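Local coordinates for tubulin-like protein CetZ (Methanosaeta thermophila, PDB 3ZID) that binds GTP as a tubulin/FtsZ-superfamily GTPase of the archaeal cytoskeleton and is probably involved in controlling cell shape, at residues A[146-160]-A[328-342]. Numbering follows the deposited sequence.
Sequences REEGTIYLQNAAFCL and LVELYEKAKWAIQEE. With GDP (guanosine-5'-diphosphate), chain C.
Tyr332 meets Ala157 from a first torsion of -92°, away from the usual staggered values, which sets one ring face over the Ala157 methyl and its hydroxyl at the Ala157 carbonyl; Leu331, with CG anti to the backbone N, sends its two methyls to different partners. Ala157 CB sits over a face of the Tyr332 ring, 4.0 Å from the centroid and 28° off the normal, which meets the definition of a CH-pi contact. From the same ring, Tyr332 OH donates a weak hydrogen bond of 2.6 Å to Ala157 O. A phenylalanine in place of Tyr332 would probably keep the ring-methyl contact but leave that carbonyl without its hydroxyl mate. Leu331 CD1 meets Leu153 CD2 at 3.7 Å, whereas Leu331 CD2 lies 4.1 Å from Leu160 CD1, a methyl that also touches Leu328. The small Ala335 sits where the backbones come nearest, its CB against Leu153 and 4.1 Å from Ala157 CB, consistent with helix axes only 8.4 Å apart, at 127°. Farther along, Thr150 CG2 presses on Ala338 CB at 3.5 Å, tight for two methyls, and the extended Gln154 lies across Ile339. At the opposite border, Lys334 NZ makes a salt-bridging hydrogen bond to Glu330 OE2 of its own helix, from above the carboxylate plane; Arg146 NH2 makes only a long salt bridge to that oxygen, 3.7 Å away and well out of the guanidinium plane. Glu148, next to the N-cap Gly149 of helix 150-160, holds both ribose hydroxyls of GDP, so the contact joins an element of the nucleotide-binding domain to the long C-terminal helix 326-369. Chemically, the interface is an apolar, alanine-lined seam with one weak cross-helix hydrogen bond and a charged margin, where the shared Glu330 carboxylate probably offsets the closeness of Arg146 and Lys334.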
loop_
_atom_site.group_PDB
_atom_site.type_symbol
_atom_site.label_atom_id
_atom_site.label_comp_id
_atom_site.label_asym_id
_atom_site.label_seq_id
_atom_site.Cartn_x
_atom_site.Cartn_y
_atom_site.Cartn_z
ATOM N N ARG A 146 2.867 12.344 7.979
ATOM C CA ARG A 146 3.571 13.566 7.562
ATOM C C ARG A 146 4.732 13.964 8.474
ATOM O O ARG A 146 5.835 14.274 8.006
ATOM C CB ARG A 146 2.557 14.710 7.464
ATOM C CG ARG A 146 3.101 16.091 7.101
ATOM C CD ARG A 146 1.903 17.022 6.957
ATOM N NE ARG A 146 1.206 16.731 5.703
ATOM C CZ ARG A 146 -0.084 16.960 5.474
ATOM N NH1 ARG A 146 -0.858 17.450 6.432
ATOM N NH2 ARG A 146 -0.612 16.660 4.295
ATOM N N GLU A 147 4.492 13.941 9.778
ATOM C CA GLU A 147 5.513 14.383 10.707
ATOM C C GLU A 147 6.209 13.202 11.357
ATOM O O GLU A 147 6.704 13.296 12.477
ATOM C CB GLU A 147 4.945 15.351 11.748
ATOM C CG GLU A 147 4.610 16.730 11.178
ATOM C CD GLU A 147 3.750 17.565 12.114
ATOM O OE1 GLU A 147 3.438 17.085 13.226
ATOM O OE2 GLU A 147 3.375 18.696 11.733
ATOM N N GLU A 148 6.254 12.082 10.648
ATOM C CA GLU A 148 7.213 11.054 11.005
ATOM C C GLU A 148 8.587 11.561 10.614
ATOM O O GLU A 148 8.716 12.465 9.779
ATOM C CB GLU A 148 6.891 9.700 10.373
ATOM C CG GLU A 148 5.978 8.860 11.262
ATOM C CD GLU A 148 5.594 7.529 10.647
ATOM O OE1 GLU A 148 5.467 7.445 9.406
ATOM O OE2 GLU A 148 5.420 6.561 11.420
ATOM N N GLY A 149 9.606 10.973 11.221
ATOM C CA GLY A 149 10.961 11.464 11.097
ATOM C C GLY A 149 11.602 11.485 9.724
ATOM O O GLY A 149 11.061 11.003 8.729
ATOM N N THR A 150 12.807 12.037 9.708
ATOM C CA THR A 150 13.609 12.194 8.512
ATOM C C THR A 150 13.899 10.890 7.789
ATOM O O THR A 150 13.818 10.831 6.567
ATOM C CB THR A 150 14.962 12.835 8.878
ATOM O OG1 THR A 150 14.735 14.041 9.617
ATOM C CG2 THR A 150 15.779 13.129 7.634
ATOM N N ILE A 151 14.271 9.864 8.549
ATOM C CA ILE A 151 14.590 8.559 7.992
ATOM C C ILE A 151 13.381 7.924 7.320
ATOM O O ILE A 151 13.486 7.338 6.245
ATOM C CB ILE A 151 15.145 7.608 9.064
ATOM C CG1 ILE A 151 16.536 8.077 9.477
ATOM C CG2 ILE A 151 15.280 6.198 8.515
ATOM C CD1 ILE A 151 17.526 8.129 8.307
ATOM N N TYR A 152 12.234 8.044 7.967
ATOM C CA TYR A 152 11.000 7.518 7.414
ATOM C C TYR A 152 10.702 8.152 6.049
ATOM O O TYR A 152 10.370 7.448 5.079
ATOM C CB TYR A 152 9.859 7.741 8.403
ATOM C CG TYR A 152 9.817 6.692 9.495
ATOM C CD1 TYR A 152 10.665 5.586 9.462
ATOM C CD2 TYR A 152 8.959 6.822 10.580
ATOM C CE1 TYR A 152 10.636 4.620 10.466
ATOM C CE2 TYR A 152 8.925 5.865 11.591
ATOM C CZ TYR A 152 9.768 4.770 11.528
ATOM O OH TYR A 152 9.733 3.826 12.532
ATOM N N LEU A 153 10.847 9.471 5.965
ATOM C CA LEU A 153 10.584 10.167 4.709
ATOM C C LEU A 153 11.585 9.805 3.621
ATOM O O LEU A 153 11.219 9.647 2.458
ATOM C CB LEU A 153 10.539 11.676 4.905
ATOM C CG LEU A 153 9.527 12.196 5.915
ATOM C CD1 LEU A 153 9.612 13.713 5.995
ATOM C CD2 LEU A 153 8.131 11.754 5.518
ATOM N N GLN A 154 12.848 9.678 4.000
ATOM C CA GLN A 154 13.888 9.322 3.049
ATOM C C GLN A 154 13.719 7.928 2.502
ATOM O O GLN A 154 13.865 7.706 1.308
ATOM C CB GLN A 154 15.270 9.405 3.686
ATOM C CG GLN A 154 15.717 10.758 4.141
ATOM C CD GLN A 154 17.097 10.677 4.749
ATOM O OE1 GLN A 154 17.734 9.620 4.714
ATOM N NE2 GLN A 154 17.561 11.778 5.333
ATOM N N ASN A 155 13.435 6.993 3.401
ATOM C CA ASN A 155 13.205 5.614 3.041
ATOM C C ASN A 155 12.039 5.533 2.074
ATOM O O ASN A 155 12.075 4.782 1.094
ATOM C CB ASN A 155 12.888 4.797 4.293
ATOM C CG ASN A 155 14.119 4.479 5.112
ATOM O OD1 ASN A 155 15.241 4.665 4.654
ATOM N ND2 ASN A 155 13.910 3.969 6.328
ATOM N N ALA A 156 10.988 6.302 2.380
ATOM C CA ALA A 156 9.778 6.314 1.556
ATOM C C ALA A 156 10.091 6.695 0.120
ATOM O O ALA A 156 9.714 5.998 -0.817
ATOM C CB ALA A 156 8.759 7.265 2.139
ATOM N N ALA A 157 10.843 7.777 -0.041
ATOM C CA ALA A 157 11.176 8.286 -1.367
ATOM C C ALA A 157 11.924 7.270 -2.205
ATOM O O ALA A 157 11.591 7.062 -3.375
ATOM C CB ALA A 157 11.981 9.587 -1.258
ATOM N N PHE A 158 12.942 6.647 -1.621
ATOM C CA PHE A 158 13.716 5.645 -2.356
ATOM C C PHE A 158 12.982 4.327 -2.580
ATOM O O PHE A 158 13.217 3.633 -3.581
ATOM C CB PHE A 158 15.057 5.401 -1.693
ATOM C CG PHE A 158 15.956 6.590 -1.755
ATOM C CD1 PHE A 158 16.444 7.038 -2.975
ATOM C CD2 PHE A 158 16.330 7.241 -0.601
ATOM C CE1 PHE A 158 17.276 8.139 -3.039
ATOM C CE2 PHE A 158 17.174 8.333 -0.654
ATOM C CZ PHE A 158 17.649 8.778 -1.874
ATOM N N CYS A 159 12.135 3.959 -1.630
ATOM C CA CYS A 159 11.354 2.735 -1.786
ATOM C C CYS A 159 10.383 2.865 -2.947
ATOM O O CYS A 159 10.274 1.965 -3.791
ATOM C CB CYS A 159 10.578 2.417 -0.514
ATOM S SG CYS A 159 9.535 0.948 -0.702
ATOM N N LEU A 160 9.660 3.980 -2.989
ATOM C CA LEU A 160 8.701 4.211 -4.072
ATOM C C LEU A 160 9.381 4.181 -5.445
ATOM O O LEU A 160 8.821 3.665 -6.426
ATOM C CB LEU A 160 7.937 5.522 -3.861
ATOM C CG LEU A 160 6.890 5.489 -2.740
ATOM C CD1 LEU A 160 6.442 6.907 -2.366
ATOM C CD2 LEU A 160 5.692 4.613 -3.155
ATOM N N LEU A 328 2.303 12.846 -3.631
ATOM C CA LEU A 328 3.594 12.157 -3.619
ATOM C C LEU A 328 4.758 13.115 -3.861
ATOM O O LEU A 328 5.842 12.942 -3.305
ATOM C CB LEU A 328 3.607 11.027 -4.655
ATOM C CG LEU A 328 2.729 9.820 -4.307
ATOM C CD1 LEU A 328 2.808 8.797 -5.403
ATOM C CD2 LEU A 328 3.141 9.202 -2.989
ATOM N N VAL A 329 4.544 14.118 -4.703
ATOM C CA VAL A 329 5.600 15.107 -4.947
ATOM C C VAL A 329 5.917 15.860 -3.651
ATOM O O VAL A 329 7.086 16.043 -3.281
ATOM C CB VAL A 329 5.225 16.069 -6.088
ATOM C CG1 VAL A 329 6.278 17.189 -6.235
ATOM C CG2 VAL A 329 5.080 15.288 -7.391
ATOM N N GLU A 330 4.858 16.218 -2.932
ATOM C CA GLU A 330 4.963 16.857 -1.627
ATOM C C GLU A 330 5.812 16.008 -0.680
ATOM O O GLU A 330 6.661 16.533 0.045
ATOM C CB GLU A 330 3.555 17.081 -1.060
ATOM C CG GLU A 330 3.465 17.674 0.343
ATOM C CD GLU A 330 2.034 17.635 0.903
ATOM O OE1 GLU A 330 1.147 17.035 0.252
ATOM O OE2 GLU A 330 1.800 18.183 2.006
ATOM N N LEU A 331 5.579 14.695 -0.695
ATOM C CA LEU A 331 6.332 13.751 0.134
ATOM C C LEU A 331 7.815 13.768 -0.235
ATOM O O LEU A 331 8.692 13.762 0.639
ATOM C CB LEU A 331 5.750 12.344 -0.007
ATOM C CG LEU A 331 6.548 11.184 0.574
ATOM C CD1 LEU A 331 6.762 11.421 2.056
ATOM C CD2 LEU A 331 5.788 9.899 0.385
ATOM N N TYR A 332 8.091 13.763 -1.533
ATOM C CA TYR A 332 9.471 13.797 -2.021
ATOM C C TYR A 332 10.219 15.053 -1.576
ATOM O O TYR A 332 11.354 14.980 -1.109
ATOM C CB TYR A 332 9.492 13.676 -3.543
ATOM C CG TYR A 332 9.626 12.245 -3.976
ATOM C CD1 TYR A 332 8.513 11.420 -4.052
ATOM C CD2 TYR A 332 10.874 11.704 -4.273
ATOM C CE1 TYR A 332 8.629 10.104 -4.428
ATOM C CE2 TYR A 332 11.004 10.386 -4.653
ATOM C CZ TYR A 332 9.873 9.589 -4.725
ATOM O OH TYR A 332 9.982 8.271 -5.098
ATOM N N GLU A 333 9.567 16.198 -1.724
ATOM C CA GLU A 333 10.136 17.476 -1.337
ATOM C C GLU A 333 10.438 17.505 0.162
ATOM O O GLU A 333 11.480 18.011 0.584
ATOM C CB GLU A 333 9.176 18.610 -1.715
ATOM C CG GLU A 333 8.995 18.825 -3.216
ATOM C CD GLU A 333 7.959 19.903 -3.541
ATOM O OE1 GLU A 333 7.272 20.378 -2.607
ATOM O OE2 GLU A 333 7.804 20.252 -4.734
ATOM N N LYS A 334 9.569 16.903 0.972
ATOM C CA LYS A 334 9.819 16.863 2.416
ATOM C C LYS A 334 11.012 15.974 2.763
ATOM O O LYS A 334 11.792 16.294 3.663
ATOM C CB LYS A 334 8.551 16.459 3.177
ATOM C CG LYS A 334 7.479 17.544 3.087
ATOM C CD LYS A 334 6.129 17.112 3.633
ATOM C CE LYS A 334 5.114 18.256 3.556
ATOM N NZ LYS A 334 3.736 17.797 3.896
ATOM N N ALA A 335 11.175 14.871 2.037
ATOM C CA ALA A 335 12.351 14.026 2.214
ATOM C C ALA A 335 13.601 14.824 1.862
ATOM O O ALA A 335 14.604 14.787 2.572
ATOM C CB ALA A 335 12.255 12.762 1.344
ATOM N N LYS A 336 13.498 15.556 0.762
ATOM C CA LYS A 336 14.565 16.379 0.220
ATOM C C LYS A 336 14.944 17.479 1.203
ATOM O O LYS A 336 16.124 17.707 1.480
ATOM C CB LYS A 336 14.083 17.000 -1.088
ATOM C CG LYS A 336 15.017 17.989 -1.696
ATOM C CD LYS A 336 15.963 17.291 -2.615
ATOM C CE LYS A 336 16.719 18.303 -3.435
ATOM N NZ LYS A 336 17.503 17.593 -4.470
ATOM N N TRP A 337 13.925 18.126 1.759
ATOM C CA TRP A 337 14.122 19.231 2.681
ATOM C C TRP A 337 14.814 18.699 3.923
ATOM O O TRP A 337 15.711 19.339 4.486
ATOM C CB TRP A 337 12.773 19.853 3.053
ATOM C CG TRP A 337 12.863 21.105 3.873
ATOM C CD1 TRP A 337 12.928 22.390 3.409
ATOM C CD2 TRP A 337 12.913 21.194 5.304
ATOM N NE1 TRP A 337 12.999 23.270 4.461
ATOM C CE2 TRP A 337 12.998 22.561 5.635
ATOM C CE3 TRP A 337 12.891 20.250 6.338
ATOM C CZ2 TRP A 337 13.062 23.007 6.956
ATOM C CZ3 TRP A 337 12.953 20.694 7.645
ATOM C CH2 TRP A 337 13.039 22.059 7.944
ATOM N N ALA A 338 14.407 17.503 4.327
ATOM C CA ALA A 338 14.992 16.831 5.477
ATOM C C ALA A 338 16.478 16.496 5.325
ATOM O O ALA A 338 17.290 16.824 6.193
ATOM C CB ALA A 338 14.194 15.583 5.790
ATOM N N ILE A 339 16.823 15.839 4.221
ATOM C CA ILE A 339 18.204 15.457 3.946
ATOM C C ILE A 339 19.099 16.692 3.925
ATOM O O ILE A 339 20.195 16.690 4.482
ATOM C CB ILE A 339 18.333 14.712 2.602
ATOM C CG1 ILE A 339 17.393 13.510 2.554
ATOM C CG2 ILE A 339 19.758 14.245 2.388
ATOM C CD1 ILE A 339 17.514 12.684 1.285
ATOM N N GLN A 340 18.619 17.743 3.270
ATOM C CA GLN A 340 19.353 18.997 3.180
ATOM C C GLN A 340 19.590 19.653 4.548
ATOM O O GLN A 340 20.705 20.091 4.842
ATOM C CB GLN A 340 18.641 19.969 2.237
ATOM C CG GLN A 340 19.391 21.287 2.026
ATOM C CD GLN A 340 20.811 21.095 1.497
ATOM O OE1 GLN A 340 21.734 21.819 1.882
ATOM N NE2 GLN A 340 20.988 20.123 0.605
ATOM N N GLU A 341 18.547 19.737 5.371
ATOM C CA GLU A 341 18.668 20.360 6.689
ATOM C C GLU A 341 19.747 19.709 7.553
ATOM O O GLU A 341 20.412 20.387 8.335
ATOM C CB GLU A 341 17.333 20.337 7.435
ATOM C CG GLU A 341 17.401 21.094 8.756
ATOM C CD GLU A 341 16.420 20.596 9.794
ATOM O OE1 GLU A 341 15.339 20.094 9.414
ATOM O OE2 GLU A 341 16.745 20.698 10.997
ATOM N N GLU A 342 19.922 18.400 7.416
ATOM C CA GLU A 342 20.955 17.695 8.168
ATOM C C GLU A 342 22.351 18.120 7.714
ATOM O O GLU A 342 23.297 18.155 8.505
ATOM C CB GLU A 342 20.794 16.181 8.013
ATOM C CG GLU A 342 21.591 15.362 9.021
ATOM C CD GLU A 342 21.082 13.936 9.163
ATOM O OE1 GLU A 342 20.183 13.533 8.387
ATOM O OE2 GLU A 342 21.592 13.214 10.050
HETATM P PB GDP C . 9.668 -2.468 9.121
HETATM O O1B GDP C . 9.320 -2.748 7.670
HETATM O O2B GDP C . 9.148 -3.587 10.002
HETATM O O3B GDP C . 11.179 -2.359 9.236
HETATM O O3A GDP C . 9.061 -1.048 9.556
HETATM P PA GDP C . 7.485 -0.747 9.606
HETATM O O1A GDP C . 7.013 -0.630 11.013
HETATM O O2A GDP C . 6.656 -1.720 8.797
HETATM O "O5'" GDP C . 7.475 0.654 8.851
HETATM C "C5'" GDP C . 7.175 1.830 9.587
HETATM C "C4'" GDP C . 6.139 2.616 8.797
HETATM O "O4'" GDP C . 4.940 1.839 8.749
HETATM C "C3'" GDP C . 5.818 3.885 9.537
HETATM O "O3'" GDP C . 5.373 4.823 8.559
HETATM C "C2'" GDP C . 4.678 3.463 10.423
HETATM O "O2'" GDP C . 3.856 4.588 10.716
HETATM C "C1'" GDP C . 3.935 2.483 9.537
HETATM N N9 GDP C . 3.248 1.401 10.242
HETATM C C8 GDP C . 3.771 0.550 11.147
HETATM N N7 GDP C . 2.843 -0.361 11.530
HETATM C C5 GDP C . 1.711 -0.079 10.853
HETATM C C6 GDP C . 0.364 -0.649 10.763
HETATM O O6 GDP C . 0.048 -1.618 11.464
HETATM N N1 GDP C . -0.504 -0.078 9.929
HETATM C C2 GDP C . -0.190 0.984 9.175
HETATM N N2 GDP C . -1.142 1.497 8.368
HETATM N N3 GDP C . 1.030 1.574 9.188
HETATM C C4 GDP C . 1.993 1.073 9.993
#